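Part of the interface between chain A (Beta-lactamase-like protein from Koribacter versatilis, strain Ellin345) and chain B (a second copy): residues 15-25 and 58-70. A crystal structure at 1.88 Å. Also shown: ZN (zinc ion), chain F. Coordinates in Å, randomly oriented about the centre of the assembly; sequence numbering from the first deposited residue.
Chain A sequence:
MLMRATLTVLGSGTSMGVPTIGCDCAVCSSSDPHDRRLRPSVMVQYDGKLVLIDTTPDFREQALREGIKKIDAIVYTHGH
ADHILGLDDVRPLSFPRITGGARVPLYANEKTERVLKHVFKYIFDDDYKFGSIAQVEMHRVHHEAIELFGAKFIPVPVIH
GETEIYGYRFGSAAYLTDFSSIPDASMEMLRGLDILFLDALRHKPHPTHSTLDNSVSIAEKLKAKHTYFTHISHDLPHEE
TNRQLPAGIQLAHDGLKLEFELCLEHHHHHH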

# COMPACT_ATOMS: atom_id res chain seq x y z
N SER A 15 -5.49 -0.03 11.47
CA SER A 15 -4.57 -0.84 10.65
C SER A 15 -5.19 -1.32 9.35
O SER A 15 -4.50 -1.44 8.34
CB SER A 15 -4.05 -2.04 11.46
OG SER A 15 -5.12 -2.90 11.78
N MET A 16 -6.47 -1.61 9.34
CA MET A 16 -7.16 -1.99 8.12
C MET A 16 -7.90 -0.81 7.44
O MET A 16 -8.56 -0.98 6.46
CB MET A 16 -8.10 -3.15 8.40
CG MET A 16 -7.43 -4.50 8.57
SD MET A 16 -6.30 -5.14 7.23
CE MET A 16 -7.08 -4.90 5.58
N GLY A 17 -7.71 0.37 8.01
CA GLY A 17 -8.29 1.58 7.45
C GLY A 17 -9.78 1.67 7.69
O GLY A 17 -10.36 0.77 8.31
N VAL A 18 -10.40 2.77 7.25
CA VAL A 18 -11.86 2.87 7.18
C VAL A 18 -12.21 3.35 5.77
O VAL A 18 -11.69 4.38 5.31
CB VAL A 18 -12.44 3.84 8.25
CG1 VAL A 18 -13.96 3.70 8.35
CG2 VAL A 18 -11.80 3.57 9.61
N PRO A 19 -13.05 2.60 5.06
CA PRO A 19 -13.78 1.38 5.44
C PRO A 19 -12.88 0.15 5.57
O PRO A 19 -11.76 0.15 5.09
CB PRO A 19 -14.75 1.15 4.27
CG PRO A 19 -14.64 2.35 3.40
CD PRO A 19 -13.34 3.00 3.67
N THR A 20 -13.42 -0.88 6.21
CA THR A 20 -12.81 -2.20 6.23
C THR A 20 -13.31 -2.98 5.02
O THR A 20 -14.51 -3.02 4.78
CB THR A 20 -13.19 -2.96 7.54
OG1 THR A 20 -12.60 -2.31 8.67
CG2 THR A 20 -12.74 -4.41 7.49
N ILE A 21 -12.40 -3.59 4.26
CA ILE A 21 -12.81 -4.40 3.11
C ILE A 21 -13.88 -5.42 3.48
O ILE A 21 -13.73 -6.13 4.48
CB ILE A 21 -11.61 -5.16 2.48
CG1 ILE A 21 -10.49 -4.20 2.10
CG2 ILE A 21 -12.07 -5.90 1.23
CD1 ILE A 21 -9.32 -4.90 1.42
N GLY A 22 -14.95 -5.46 2.70
CA GLY A 22 -15.99 -6.46 2.86
C GLY A 22 -17.10 -6.08 3.82
O GLY A 22 -18.12 -6.77 3.90
N CYS A 23 -16.90 -4.99 4.57
CA CYS A 23 -17.83 -4.60 5.63
C CYS A 23 -18.88 -3.63 5.11
O CYS A 23 -18.56 -2.65 4.42
CB CYS A 23 -17.08 -3.96 6.81
SG CYS A 23 -18.14 -3.54 8.23
N ASP A 24 -20.14 -3.89 5.46
CA ASP A 24 -21.23 -3.03 5.01
C ASP A 24 -21.89 -2.26 6.15
O ASP A 24 -23.05 -1.87 6.02
CB ASP A 24 -22.29 -3.86 4.29
CG ASP A 24 -21.77 -4.49 3.01
OD1 ASP A 24 -20.99 -3.83 2.29
OD2 ASP A 24 -22.13 -5.66 2.74
N CYS A 25 -21.17 -2.01 7.24
CA CYS A 25 -21.75 -1.33 8.40
C CYS A 25 -21.99 0.15 8.08
O CYS A 25 -21.54 0.66 7.04
CB CYS A 25 -20.84 -1.47 9.64
SG CYS A 25 -19.42 -0.31 9.69
ZN ZN F . -17.51 -1.43 8.95
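Chain B (58-70) DFREQALREGIKK

The side chain of one arginine, Arg B60, reaches into a bend of the chain A loop, and both of its hydrogen bonds to this stretch go to backbone carbonyls. Arg B60 NH2 donates a hydrogen bond to Pro A19 O at 2.8 Å, near the plane of the guanidinium. Arg B60 NE donates a weak one to Met A16 O at 3.0 Å. The bend includes a cis peptide bond before Pro A19. Gly A17 CA lies over one face of the guanidinium. A CB at Gly A17 would come within 2.7 Å of Arg B60 CZ, so the lack of a side chain makes room for the arginine. Arg B60 is nearly extended, with chi1 to chi3 all t.

Chain B lies on this loop as a helix that starts at Phe B59 and gives way to a Schellman motif at Gly B67. Chain A has no regular helix or strand here; its loop meets the helix and the loop that follows it. The contacts advance along both chains in the same sense, from Arg B60 with Met A16 to Pro A19, through Leu B64 by Ile A21, to Lys B69 with Gly A22. Ile A21 CA and Leu B64 CA are 6.2 Å apart; Gly A22 CA and Lys B69 CA are 4.4 Å apart.

Ile A21 has the largest covered area of the contact. Ile A21 CD1 packs 3.7 Å from Phe B59 CE2 and 4.0 Å from Ala B63 CB. Leu B64 CD1 is 4.3 Å from Pro A19 CD.

Thr A20 to Cys A23 form a type II turn, with Gly A22 at positive phi. A water accepts a weak hydrogen bond from Gly A22 N and donates one to Ile B68 O. Cys A23, which closes the turn, and Cys A25 bind the zinc ion through their SG atoms; neither cysteine contacts Asp B58 to Lys B70.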

# COMPACT_ATOMS: atom_id res chain seq x y z
N ASP B 58 -1.51 -1.94 -3.67
CA ASP B 58 -2.77 -1.21 -3.79
C ASP B 58 -4.00 -2.10 -3.60
O ASP B 58 -5.11 -1.67 -3.90
CB ASP B 58 -2.84 -0.49 -5.16
CG ASP B 58 -1.71 0.51 -5.35
OD1 ASP B 58 -1.39 1.27 -4.41
OD2 ASP B 58 -1.14 0.55 -6.46
N PHE B 59 -3.80 -3.33 -3.11
CA PHE B 59 -4.93 -4.26 -3.02
C PHE B 59 -6.14 -3.70 -2.27
O PHE B 59 -7.27 -3.87 -2.74
CB PHE B 59 -4.55 -5.58 -2.34
CG PHE B 59 -5.74 -6.47 -2.11
CD1 PHE B 59 -6.31 -7.16 -3.18
CD2 PHE B 59 -6.34 -6.56 -0.86
CE1 PHE B 59 -7.43 -7.95 -2.99
CE2 PHE B 59 -7.46 -7.35 -0.67
CZ PHE B 59 -8.00 -8.05 -1.73
N ARG B 60 -5.94 -3.06 -1.12
CA ARG B 60 -7.11 -2.53 -0.39
C ARG B 60 -7.96 -1.59 -1.26
O ARG B 60 -9.20 -1.74 -1.36
CB ARG B 60 -6.67 -1.81 0.90
CG ARG B 60 -7.87 -1.26 1.70
CD ARG B 60 -7.46 -0.62 3.05
NE ARG B 60 -8.58 0.12 3.65
CZ ARG B 60 -8.87 1.39 3.38
NH1 ARG B 60 -8.13 2.06 2.51
NH2 ARG B 60 -9.91 1.99 3.95
N GLU B 61 -7.30 -0.64 -1.92
CA GLU B 61 -8.01 0.29 -2.80
C GLU B 61 -8.66 -0.42 -3.99
O GLU B 61 -9.81 -0.14 -4.37
CB GLU B 61 -7.06 1.39 -3.29
CG GLU B 61 -7.69 2.39 -4.26
CD GLU B 61 -8.91 3.11 -3.69
OE1 GLU B 61 -8.93 3.41 -2.47
OE2 GLU B 61 -9.85 3.37 -4.46
N GLN B 62 -7.91 -1.35 -4.60
CA GLN B 62 -8.44 -2.14 -5.73
C GLN B 62 -9.72 -2.91 -5.35
O GLN B 62 -10.75 -2.86 -6.06
CB GLN B 62 -7.34 -3.10 -6.26
CG GLN B 62 -6.20 -2.34 -7.01
CD GLN B 62 -4.91 -3.14 -7.25
OE1 GLN B 62 -4.54 -4.03 -6.48
NE2 GLN B 62 -4.20 -2.80 -8.33
N ALA B 63 -9.67 -3.61 -4.21
CA ALA B 63 -10.81 -4.35 -3.70
C ALA B 63 -12.01 -3.45 -3.38
O ALA B 63 -13.14 -3.75 -3.77
CB ALA B 63 -10.41 -5.16 -2.45
N LEU B 64 -11.77 -2.36 -2.66
CA LEU B 64 -12.85 -1.43 -2.31
C LEU B 64 -13.51 -0.85 -3.56
O LEU B 64 -14.74 -0.79 -3.64
CB LEU B 64 -12.34 -0.28 -1.43
CG LEU B 64 -12.01 -0.62 0.03
CD1 LEU B 64 -11.35 0.60 0.69
CD2 LEU B 64 -13.26 -1.06 0.80
N ARG B 65 -12.72 -0.42 -4.54
CA ARG B 65 -13.37 0.22 -5.67
C ARG B 65 -14.04 -0.79 -6.59
O ARG B 65 -14.93 -0.42 -7.38
CB ARG B 65 -12.38 1.08 -6.45
CG ARG B 65 -11.36 0.33 -7.24
CD ARG B 65 -10.29 1.32 -7.71
NE ARG B 65 -9.32 0.68 -8.59
CZ ARG B 65 -8.45 1.34 -9.36
NH1 ARG B 65 -8.41 2.67 -9.34
NH2 ARG B 65 -7.62 0.65 -10.13
N GLU B 66 -13.67 -2.07 -6.51
CA GLU B 66 -14.43 -3.06 -7.29
C GLU B 66 -15.49 -3.81 -6.46
O GLU B 66 -16.17 -4.70 -6.96
CB GLU B 66 -13.49 -4.05 -7.96
CG GLU B 66 -12.66 -3.44 -9.09
CD GLU B 66 -13.49 -3.14 -10.33
OE1 GLU B 66 -14.62 -3.65 -10.43
OE2 GLU B 66 -13.00 -2.38 -11.21
N GLY B 67 -15.63 -3.43 -5.19
CA GLY B 67 -16.56 -4.08 -4.28
C GLY B 67 -16.30 -5.56 -4.07
O GLY B 67 -17.24 -6.34 -3.95
N ILE B 68 -15.03 -5.96 -4.06
CA ILE B 68 -14.67 -7.34 -3.74
C ILE B 68 -15.04 -7.64 -2.29
O ILE B 68 -14.62 -6.93 -1.37
CB ILE B 68 -13.16 -7.60 -3.95
CG1 ILE B 68 -12.78 -7.47 -5.42
CG2 ILE B 68 -12.76 -8.98 -3.44
CD1 ILE B 68 -11.30 -7.32 -5.58
N LYS B 69 -15.82 -8.69 -2.08
CA LYS B 69 -16.23 -9.06 -0.72
C LYS B 69 -15.83 -10.49 -0.37
O LYS B 69 -15.99 -10.92 0.77
CB LYS B 69 -17.73 -8.86 -0.55
CG LYS B 69 -18.13 -7.41 -0.25
CD LYS B 69 -19.63 -7.17 -0.38
CE LYS B 69 -19.99 -6.68 -1.77
NZ LYS B 69 -19.81 -5.21 -1.90
N LYS B 70 -15.28 -11.21 -1.34
CA LYS B 70 -14.85 -12.58 -1.13
C LYS B 70 -13.85 -12.97 -2.22
O LYS B 70 -14.03 -12.61 -3.38
CB LYS B 70 -16.05 -13.53 -1.16
CG LYS B 70 -15.77 -14.95 -0.71
CD LYS B 70 -17.04 -15.79 -0.82
CE LYS B 70 -16.85 -17.17 -0.22
NZ LYS B 70 -15.68 -17.85 -0.82
O HOH W 1 -14.77 -4.28 -0.55